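Local coordinates for thioredoxin reductase (Streptococcus pyogenes, PDB 5UWY), which probably uses NADPH to reduce the active-site disulfide of thioredoxin, passing electrons through its bound FAD and a redox-active cysteine pair, at residues 28-33 against 73-78; 83-88 against 244-249; 133-138 against 282-287. One frame throughout, in Å; residues are numbered along the deposited sequence.

Interaction 1: 28-33 against 73-78; sequences LSVAII and FNVENI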
# COMPACT_ATOMS: atom_id res chain seq x y z
N LEU A 28 2.54 -17.97 -11.38
CA LEU A 28 1.63 -18.86 -10.67
C LEU A 28 0.26 -18.83 -11.33
O LEU A 28 -0.13 -17.83 -11.95
CB LEU A 28 1.50 -18.48 -9.19
CG LEU A 28 2.80 -18.43 -8.37
CD1 LEU A 28 2.52 -17.97 -6.95
CD2 LEU A 28 3.49 -19.79 -8.37
N SER A 29 -0.47 -19.94 -11.21
CA SER A 29 -1.83 -20.04 -11.73
C SER A 29 -2.76 -19.19 -10.87
O SER A 29 -2.97 -19.49 -9.70
CB SER A 29 -2.27 -21.50 -11.75
OG SER A 29 -1.21 -22.35 -12.14
N VAL A 30 -3.30 -18.13 -11.46
CA VAL A 30 -4.10 -17.15 -10.73
C VAL A 30 -5.44 -16.98 -11.43
O VAL A 30 -5.49 -16.76 -12.65
CB VAL A 30 -3.38 -15.80 -10.61
CG1 VAL A 30 -4.27 -14.79 -9.90
CG2 VAL A 30 -2.05 -15.97 -9.89
N ALA A 31 -6.52 -17.05 -10.66
CA ALA A 31 -7.82 -16.69 -11.20
C ALA A 31 -8.57 -15.84 -10.19
O ALA A 31 -8.48 -16.07 -8.98
CB ALA A 31 -8.64 -17.93 -11.57
N ILE A 32 -9.30 -14.85 -10.69
CA ILE A 32 -10.14 -13.99 -9.85
C ILE A 32 -11.59 -14.38 -10.09
O ILE A 32 -12.06 -14.37 -11.23
CB ILE A 32 -9.92 -12.50 -10.18
CG1 ILE A 32 -8.45 -12.12 -10.03
CG2 ILE A 32 -10.80 -11.63 -9.29
CD1 ILE A 32 -8.15 -10.72 -10.53
N ILE A 33 -12.32 -14.70 -9.02
CA ILE A 33 -13.76 -14.89 -9.10
C ILE A 33 -14.42 -13.56 -8.75
O ILE A 33 -14.31 -13.09 -7.61
CB ILE A 33 -14.28 -16.00 -8.18
CG1 ILE A 33 -13.86 -17.39 -8.68
CG2 ILE A 33 -15.81 -15.92 -8.10
CD1 ILE A 33 -12.64 -17.96 -8.00
N PHE A 73 -0.36 -11.04 -17.90
CA PHE A 73 0.21 -11.99 -16.95
C PHE A 73 -0.65 -13.24 -16.74
O PHE A 73 -0.45 -13.95 -15.75
CB PHE A 73 0.46 -11.32 -15.60
CG PHE A 73 1.56 -10.30 -15.62
CD1 PHE A 73 2.84 -10.64 -16.01
CD2 PHE A 73 1.33 -9.00 -15.19
CE1 PHE A 73 3.86 -9.71 -16.02
CE2 PHE A 73 2.35 -8.06 -15.18
CZ PHE A 73 3.61 -8.42 -15.60
N ASN A 74 -1.60 -13.51 -17.63
CA ASN A 74 -2.36 -14.77 -17.64
C ASN A 74 -3.28 -14.91 -16.43
O ASN A 74 -3.59 -16.03 -16.01
CB ASN A 74 -1.43 -15.98 -17.72
CG ASN A 74 -1.26 -16.47 -19.13
OD1 ASN A 74 -0.42 -15.97 -19.87
ND2 ASN A 74 -2.06 -17.47 -19.51
N VAL A 75 -3.76 -13.80 -15.89
CA VAL A 75 -4.76 -13.88 -14.83
C VAL A 75 -6.08 -14.28 -15.46
O VAL A 75 -6.59 -13.60 -16.36
CB VAL A 75 -4.89 -12.54 -14.10
CG1 VAL A 75 -6.00 -12.62 -13.06
CG2 VAL A 75 -3.57 -12.16 -13.46
N GLU A 76 -6.64 -15.41 -15.03
CA GLU A 76 -7.90 -15.85 -15.60
C GLU A 76 -9.06 -15.26 -14.80
O GLU A 76 -9.11 -15.38 -13.57
CB GLU A 76 -8.00 -17.37 -15.68
CG GLU A 76 -9.38 -17.86 -16.12
CD GLU A 76 -9.65 -17.65 -17.61
OE1 GLU A 76 -10.65 -18.18 -18.13
OE2 GLU A 76 -8.85 -16.95 -18.26
N ASN A 77 -9.97 -14.57 -15.50
CA ASN A 77 -11.10 -13.90 -14.87
C ASN A 77 -12.34 -14.78 -14.99
O ASN A 77 -12.73 -15.17 -16.10
CB ASN A 77 -11.33 -12.53 -15.51
CG ASN A 77 -10.36 -11.48 -15.02
OD1 ASN A 77 -9.32 -11.24 -15.65
ND2 ASN A 77 -10.69 -10.84 -13.91
N ILE A 78 -12.95 -15.08 -13.85
CA ILE A 78 -14.07 -16.00 -13.76
C ILE A 78 -15.23 -15.28 -13.09
O ILE A 78 -15.09 -14.79 -11.96
CB ILE A 78 -13.70 -17.27 -12.97
CG1 ILE A 78 -12.48 -17.94 -13.58
CG2 ILE A 78 -14.88 -18.22 -12.92
CD1 ILE A 78 -12.00 -19.16 -12.82

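Interaction 2: 83-88 against 244-249; sequences QKIENF and GMVKDL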
# COMPACT_ATOMS: atom_id res chain seq x y z
N GLN A 83 -20.35 -18.66 -2.59
CA GLN A 83 -21.22 -18.97 -1.47
C GLN A 83 -20.49 -19.61 -0.30
O GLN A 83 -20.89 -19.40 0.85
CB GLN A 83 -22.36 -19.90 -1.91
CG GLN A 83 -23.68 -19.20 -2.15
CD GLN A 83 -23.77 -18.61 -3.55
OE1 GLN A 83 -23.25 -19.18 -4.50
NE2 GLN A 83 -24.45 -17.47 -3.67
N LYS A 84 -19.43 -20.37 -0.56
CA LYS A 84 -18.73 -21.05 0.51
C LYS A 84 -17.30 -21.32 0.07
O LYS A 84 -17.04 -21.59 -1.11
CB LYS A 84 -19.43 -22.37 0.89
CG LYS A 84 -19.09 -22.87 2.31
CD LYS A 84 -19.54 -24.31 2.53
CE LYS A 84 -19.36 -24.74 3.98
NZ LYS A 84 -19.79 -26.16 4.17
N ILE A 85 -16.36 -21.22 1.01
CA ILE A 85 -14.97 -21.61 0.81
C ILE A 85 -14.63 -22.59 1.92
O ILE A 85 -14.69 -22.24 3.10
CB ILE A 85 -14.01 -20.40 0.85
CG1 ILE A 85 -14.17 -19.53 -0.39
CG2 ILE A 85 -12.56 -20.86 1.00
CD1 ILE A 85 -13.76 -18.08 -0.16
N GLU A 86 -14.28 -23.82 1.56
CA GLU A 86 -13.98 -24.82 2.58
C GLU A 86 -12.53 -25.28 2.48
O GLU A 86 -11.94 -25.33 1.40
CB GLU A 86 -14.91 -26.03 2.50
CG GLU A 86 -16.14 -25.84 3.36
CD GLU A 86 -15.81 -25.23 4.71
OE1 GLU A 86 -14.95 -25.76 5.43
OE2 GLU A 86 -16.38 -24.17 5.02
N ASN A 87 -11.97 -25.61 3.64
CA ASN A 87 -10.56 -25.92 3.79
C ASN A 87 -10.36 -27.43 3.89
O ASN A 87 -11.14 -28.13 4.54
CB ASN A 87 -9.99 -25.22 5.03
CG ASN A 87 -8.55 -25.58 5.29
OD1 ASN A 87 -7.78 -25.82 4.36
ND2 ASN A 87 -8.17 -25.60 6.56
N PHE A 88 -9.31 -27.92 3.23
CA PHE A 88 -8.95 -29.34 3.29
C PHE A 88 -7.46 -29.52 3.60
O PHE A 88 -6.89 -30.57 3.28
CB PHE A 88 -9.29 -30.06 1.99
CG PHE A 88 -10.75 -30.01 1.63
CD1 PHE A 88 -11.65 -30.90 2.19
CD2 PHE A 88 -11.22 -29.08 0.71
CE1 PHE A 88 -13.00 -30.86 1.86
CE2 PHE A 88 -12.56 -29.04 0.37
CZ PHE A 88 -13.45 -29.93 0.94
N GLY A 244 -20.11 -13.39 4.17
CA GLY A 244 -21.10 -14.45 4.28
C GLY A 244 -20.57 -15.80 3.87
O GLY A 244 -21.04 -16.83 4.36
N MSE A 245 -19.58 -15.83 2.99
CA MSE A 245 -19.07 -17.10 2.46
C MSE A 245 -17.88 -17.64 3.25
O MSE A 245 -17.20 -18.56 2.79
CB MSE A 245 -18.71 -16.95 0.97
CG MSE A 245 -17.38 -16.26 0.64
SE MSE A 245 -16.91 -14.69 1.68
CE MSE A 245 -18.19 -13.44 0.92
N VAL A 246 -17.63 -17.09 4.44
CA VAL A 246 -16.57 -17.59 5.31
C VAL A 246 -17.06 -17.68 6.74
O VAL A 246 -16.26 -17.67 7.69
CB VAL A 246 -15.30 -16.72 5.22
CG1 VAL A 246 -14.65 -16.88 3.86
CG2 VAL A 246 -15.63 -15.26 5.51
N LYS A 247 -18.39 -17.76 6.92
CA LYS A 247 -18.94 -17.89 8.27
C LYS A 247 -18.48 -19.18 8.93
O LYS A 247 -18.29 -19.22 10.15
CB LYS A 247 -20.46 -17.84 8.22
N ASP A 248 -18.27 -20.24 8.14
CA ASP A 248 -17.93 -21.55 8.67
C ASP A 248 -16.50 -21.63 9.20
O ASP A 248 -16.18 -22.60 9.90
CB ASP A 248 -18.11 -22.61 7.58
CG ASP A 248 -19.32 -22.35 6.71
OD1 ASP A 248 -20.41 -22.87 7.03
OD2 ASP A 248 -19.18 -21.62 5.70
N LEU A 249 -15.66 -20.65 8.90
CA LEU A 249 -14.22 -20.80 9.05
C LEU A 249 -13.66 -20.17 10.32
O LEU A 249 -12.49 -20.39 10.63
CB LEU A 249 -13.50 -20.22 7.83
CG LEU A 249 -13.61 -20.98 6.50
CD1 LEU A 249 -15.01 -20.86 5.89
CD2 LEU A 249 -12.56 -20.50 5.51

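Interaction 3: 133-138 against 282-287; sequences CAVCDG and LRQITT. With FAD (flavin-adenine dinucleotide), chain B.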
# COMPACT_ATOMS: atom_id res chain seq x y z
N CYS A 133 -17.38 8.96 2.97
CA CYS A 133 -15.95 8.89 3.23
C CYS A 133 -15.38 10.30 3.26
O CYS A 133 -15.16 10.90 2.20
CB CYS A 133 -15.26 8.03 2.17
SG CYS A 133 -13.65 7.42 2.63
N ALA A 134 -15.12 10.81 4.46
CA ALA A 134 -14.58 12.16 4.59
C ALA A 134 -13.12 12.22 4.16
O ALA A 134 -12.71 13.18 3.50
CB ALA A 134 -14.74 12.64 6.04
N VAL A 135 -12.32 11.22 4.53
CA VAL A 135 -10.94 11.12 4.06
C VAL A 135 -10.89 11.06 2.54
O VAL A 135 -9.88 11.43 1.93
CB VAL A 135 -10.26 9.89 4.69
CG1 VAL A 135 -8.78 9.82 4.29
CG2 VAL A 135 -10.40 9.92 6.20
N CYS A 136 -11.99 10.63 1.91
CA CYS A 136 -12.03 10.36 0.48
C CYS A 136 -12.32 11.61 -0.34
O CYS A 136 -11.50 12.00 -1.19
CB CYS A 136 -13.08 9.27 0.23
SG CYS A 136 -12.61 7.64 0.88
N ASP A 137 -13.46 12.25 -0.11
CA ASP A 137 -13.88 13.40 -0.90
C ASP A 137 -13.98 14.69 -0.09
O ASP A 137 -14.46 15.70 -0.62
CB ASP A 137 -15.22 13.11 -1.58
CG ASP A 137 -15.34 11.67 -2.05
OD1 ASP A 137 -14.42 11.20 -2.75
OD2 ASP A 137 -16.35 11.01 -1.72
N GLY A 138 -13.54 14.68 1.17
CA GLY A 138 -13.65 15.88 1.99
C GLY A 138 -12.89 17.07 1.44
O GLY A 138 -13.32 18.21 1.60
N LEU A 282 -7.61 2.34 8.29
CA LEU A 282 -7.64 3.19 7.11
C LEU A 282 -7.91 2.32 5.89
O LEU A 282 -7.11 1.43 5.57
CB LEU A 282 -6.33 3.97 6.97
CG LEU A 282 -6.23 4.75 5.66
CD1 LEU A 282 -7.00 6.05 5.78
CD2 LEU A 282 -4.79 5.04 5.30
N ARG A 283 -9.04 2.56 5.24
CA ARG A 283 -9.49 1.75 4.10
C ARG A 283 -9.42 2.60 2.84
O ARG A 283 -10.33 3.37 2.54
CB ARG A 283 -10.90 1.22 4.37
CG ARG A 283 -10.92 -0.07 5.17
CD ARG A 283 -12.33 -0.47 5.59
NE ARG A 283 -12.33 -1.71 6.36
CZ ARG A 283 -12.44 -1.79 7.69
NH1 ARG A 283 -12.57 -0.68 8.42
NH2 ARG A 283 -12.42 -2.97 8.29
N GLN A 284 -8.32 2.45 2.10
CA GLN A 284 -8.06 3.25 0.91
C GLN A 284 -7.49 2.35 -0.18
O GLN A 284 -7.09 1.21 0.08
CB GLN A 284 -7.08 4.39 1.19
CG GLN A 284 -7.49 5.34 2.30
CD GLN A 284 -8.71 6.15 1.94
OE1 GLN A 284 -8.71 6.90 0.96
NE2 GLN A 284 -9.76 6.02 2.74
N ILE A 285 -7.45 2.88 -1.40
CA ILE A 285 -6.85 2.13 -2.50
C ILE A 285 -5.37 1.88 -2.22
O ILE A 285 -4.82 0.83 -2.61
CB ILE A 285 -7.06 2.85 -3.86
CG1 ILE A 285 -8.53 2.81 -4.31
CG2 ILE A 285 -6.24 2.22 -4.97
CD1 ILE A 285 -9.00 4.10 -4.96
N THR A 286 -4.71 2.80 -1.51
CA THR A 286 -3.28 2.70 -1.23
C THR A 286 -2.99 1.61 -0.20
O THR A 286 -1.93 0.94 -0.25
CB THR A 286 -2.79 4.04 -0.70
OG1 THR A 286 -3.68 4.48 0.34
CG2 THR A 286 -2.85 5.06 -1.81
N THR A 287 -3.89 1.46 0.77
CA THR A 287 -3.83 0.37 1.73
C THR A 287 -4.19 -0.95 1.09
O THR A 287 -3.49 -1.93 1.31
CB THR A 287 -4.78 0.66 2.91
OG1 THR A 287 -6.13 0.42 2.51
CG2 THR A 287 -4.64 2.10 3.32
PA FAD B . -13.74 -3.67 -2.81
O1A FAD B . -13.18 -2.93 -3.97
O2A FAD B . -14.98 -3.06 -2.15
O5B FAD B . -14.10 -5.14 -3.21
C5B FAD B . -15.45 -5.50 -3.57
C4B FAD B . -15.41 -6.52 -4.67
O4B FAD B . -15.74 -7.82 -4.12
C3B FAD B . -16.40 -6.27 -5.82
O3B FAD B . -15.78 -6.42 -7.09
C2B FAD B . -17.49 -7.32 -5.57
O2B FAD B . -18.11 -7.71 -6.79
C1B FAD B . -16.66 -8.45 -4.97
N9A FAD B . -17.43 -9.44 -4.20
C8A FAD B . -18.01 -9.27 -2.98
N7A FAD B . -18.63 -10.34 -2.53
C5A FAD B . -18.43 -11.27 -3.53
C6A FAD B . -18.84 -12.62 -3.67
N6A FAD B . -19.55 -13.27 -2.76
N1A FAD B . -18.47 -13.26 -4.81
C2A FAD B . -17.75 -12.61 -5.72
N3A FAD B . -17.32 -11.35 -5.70
C4A FAD B . -17.69 -10.73 -4.57
N1 FAD B . -10.96 5.19 -2.30
C2 FAD B . -9.93 6.09 -2.33
O2 FAD B . -8.75 5.73 -2.32
N3 FAD B . -10.21 7.45 -2.39
C4 FAD B . -11.47 8.02 -2.41
O4 FAD B . -11.59 9.24 -2.46
C4X FAD B . -12.55 7.06 -2.37
N5 FAD B . -13.77 7.51 -2.39
C5X FAD B . -14.81 6.59 -2.35
C6 FAD B . -16.12 7.07 -2.36
C7 FAD B . -17.20 6.19 -2.33
C7M FAD B . -18.60 6.74 -2.35
C8 FAD B . -16.97 4.81 -2.28
C8M FAD B . -18.11 3.83 -2.24
C9 FAD B . -15.66 4.33 -2.26
C9A FAD B . -14.58 5.21 -2.29
N10 FAD B . -13.24 4.76 -2.26
C10 FAD B . -12.20 5.66 -2.32
C1' FAD B . -12.93 3.32 -2.25
C2' FAD B . -12.54 2.78 -0.87
O2' FAD B . -11.15 2.96 -0.63
C3' FAD B . -12.86 1.28 -0.82
O3' FAD B . -12.84 0.89 0.55
C4' FAD B . -11.91 0.37 -1.61
O4' FAD B . -12.20 0.47 -3.00
C5' FAD B . -12.03 -1.08 -1.17
O5' FAD B . -11.13 -1.89 -1.96
P FAD B . -11.10 -3.46 -1.80
O1P FAD B . -10.45 -3.83 -0.47
O2P FAD B . -10.48 -4.15 -2.97
O3P FAD B . -12.63 -3.85 -1.69

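Interaction 1: 28-33 against 73-78
The flat carboxamide of N77 lies beside I32. Its ND2 comes to 4.2 Å from I32 CB, which stands above the amide plane and not within it. The other flat groups are the peptide units, which hydrogen-bond in a parallel strand pair. V30 O accepts the N-H of E76. Across from N77, I32 bonds to both of that residue's neighbours. Its N gives a hydrogen to E76 O at 2.9 Å, and its O takes one from I78 N, also at 2.9 Å. Both donors lie nearly along the C=O axis. A31 CA and I33 CA add CA-H...O contacts to E76 O and I78 O.

A31, I33, E76 and I78 share one face of the pair. There I78 CD1 rests on A31 CB at 3.8 Å. E76 begins on this face, but its carboxylate leads away from the partner strand. I32 and N77 are on the other face. With CG1 anti to the backbone N (chi1 177°), V75 presents that methyl to I32 CD1 at 3.8 Å, and the two side chains cross obliquely. V30 CG1 and V75 CG1 also approach, at 4.2 Å.

The pair forms one side of the parallel Rossmann-type sheet that binds FAD, with 76-79 as its outermost strand within the chain. On its other side, strand 30-34 bonds to strand 5-10. I33 touches FAD. Helix 14-25 covers V30, I32 and V75, through A23, A20 and A24. L70 of helix 59-71, which lies in the connection between the two strands, also packs on I32 and V75.

Interaction 2: 83-88 against 244-249
I85, in the edge strand 84-87 of a three-stranded antiparallel beta meander, meets M245 in the loop after strand 239-241. The contact sits beside the FAD pocket, to which M245 belongs. M245 is modelled as selenomethionine. I85 N gives a weak hydrogen bond of 3.3 Å to M245 O, with an N-H...O angle of 134°. M245 CA adds a CA-H...O contact to Q83 O. The side chains of I85 and M245 run alongside each other in the same direction. With CG between its backbone N and carbonyl carbon (chi1 78°), M245 brings that atom to 4.1 Å from I85 CD1. Its selenium end turns from the strand, and M245 touches FAD and V82. V246 CG1 also packs on I85 CD1, at 4.3 Å.

Farther along, the loop turns back, with L249 N bonded to V246 O. L249 is directed at the strand, its CG and both methyls grouped about I85 O. It passes E86 running the other way and also packs on I268. The remaining contacts involve charged side chains but form no salt bridge. K84 crosses D248 at about a right angle, and K84 CE is 3.6 Å from D248 OD2. K84 NZ stays 4.4 Å from D248 OD1. The carboxylates of E86 and D248 are turned 88° apart, with E86 OE2 only 3.8 Å from D248 OD2.

Interaction 3: 133-138 against 282-287
The disulfide of C133 and C136 lies against the flavin, yet no hydrogen bond joins the two segments. With SG anti to its own carbonyl carbon (chi1 -68°), C136 sets it over the isoalloxazine face, 3.3 Å from flavin C4X and nearly straight above it. C133, at the N-cap of the short helix, holds the other sulphur farther from the ring.

Q284 carries the contact from 282-287 to the two sulphurs. The bend at chi2 (-67°) turns its CD toward the cysteines. Q284 NE2 reaches 3.8 Å from C136 SG and 4.1 Å from C133 SG. Q284 OE1 lies on the same side of the flavin as the sulphurs, over the C2=O2 group, 3.6 Å from C2. V135 CG1 touches L282 CD1 loosely. I285 CD1 comes from the opposite side, under the C2=O2 rim, 3.4 Å from flavin C2. I285 N, at the start of helix 285-304, bonds flavin O2 at 3.3 Å with an angle of 169°. The second subunit reaches this site: its R25 bonds C136 O.

This is the CxxC centre of the low-molecular-weight thioredoxin reductases, in the arrangement where flavin and disulfide can exchange electrons. C136 is the flavin-side cysteine here; C133 is probably the one that meets thioredoxin after a domain rotation, as in relatives. The helix start at O2 would probably stabilise negative charge on the reduced flavin.

From the N terminus, interaction 1 comes first. It closes the connection through helix 59-71 and sets strand 76-79 beside 30-34. It is complete before interaction 2 opens on the next strand, 84-87. Interaction 2 closes only at 244-249, and interaction 3 opens inside that span at 133-138. Interaction 3 closes later, at 282-287, so these two cross. The span of interaction 2 contains the second Rossmann-type sheet, probably that of the NADPH domain. Its closure brings the chain back to the FAD domain. Interaction 3 then ties the cysteine helix to the start of helix 285-304 beside the flavin. Interactions 1 and 3 both touch the second subunit.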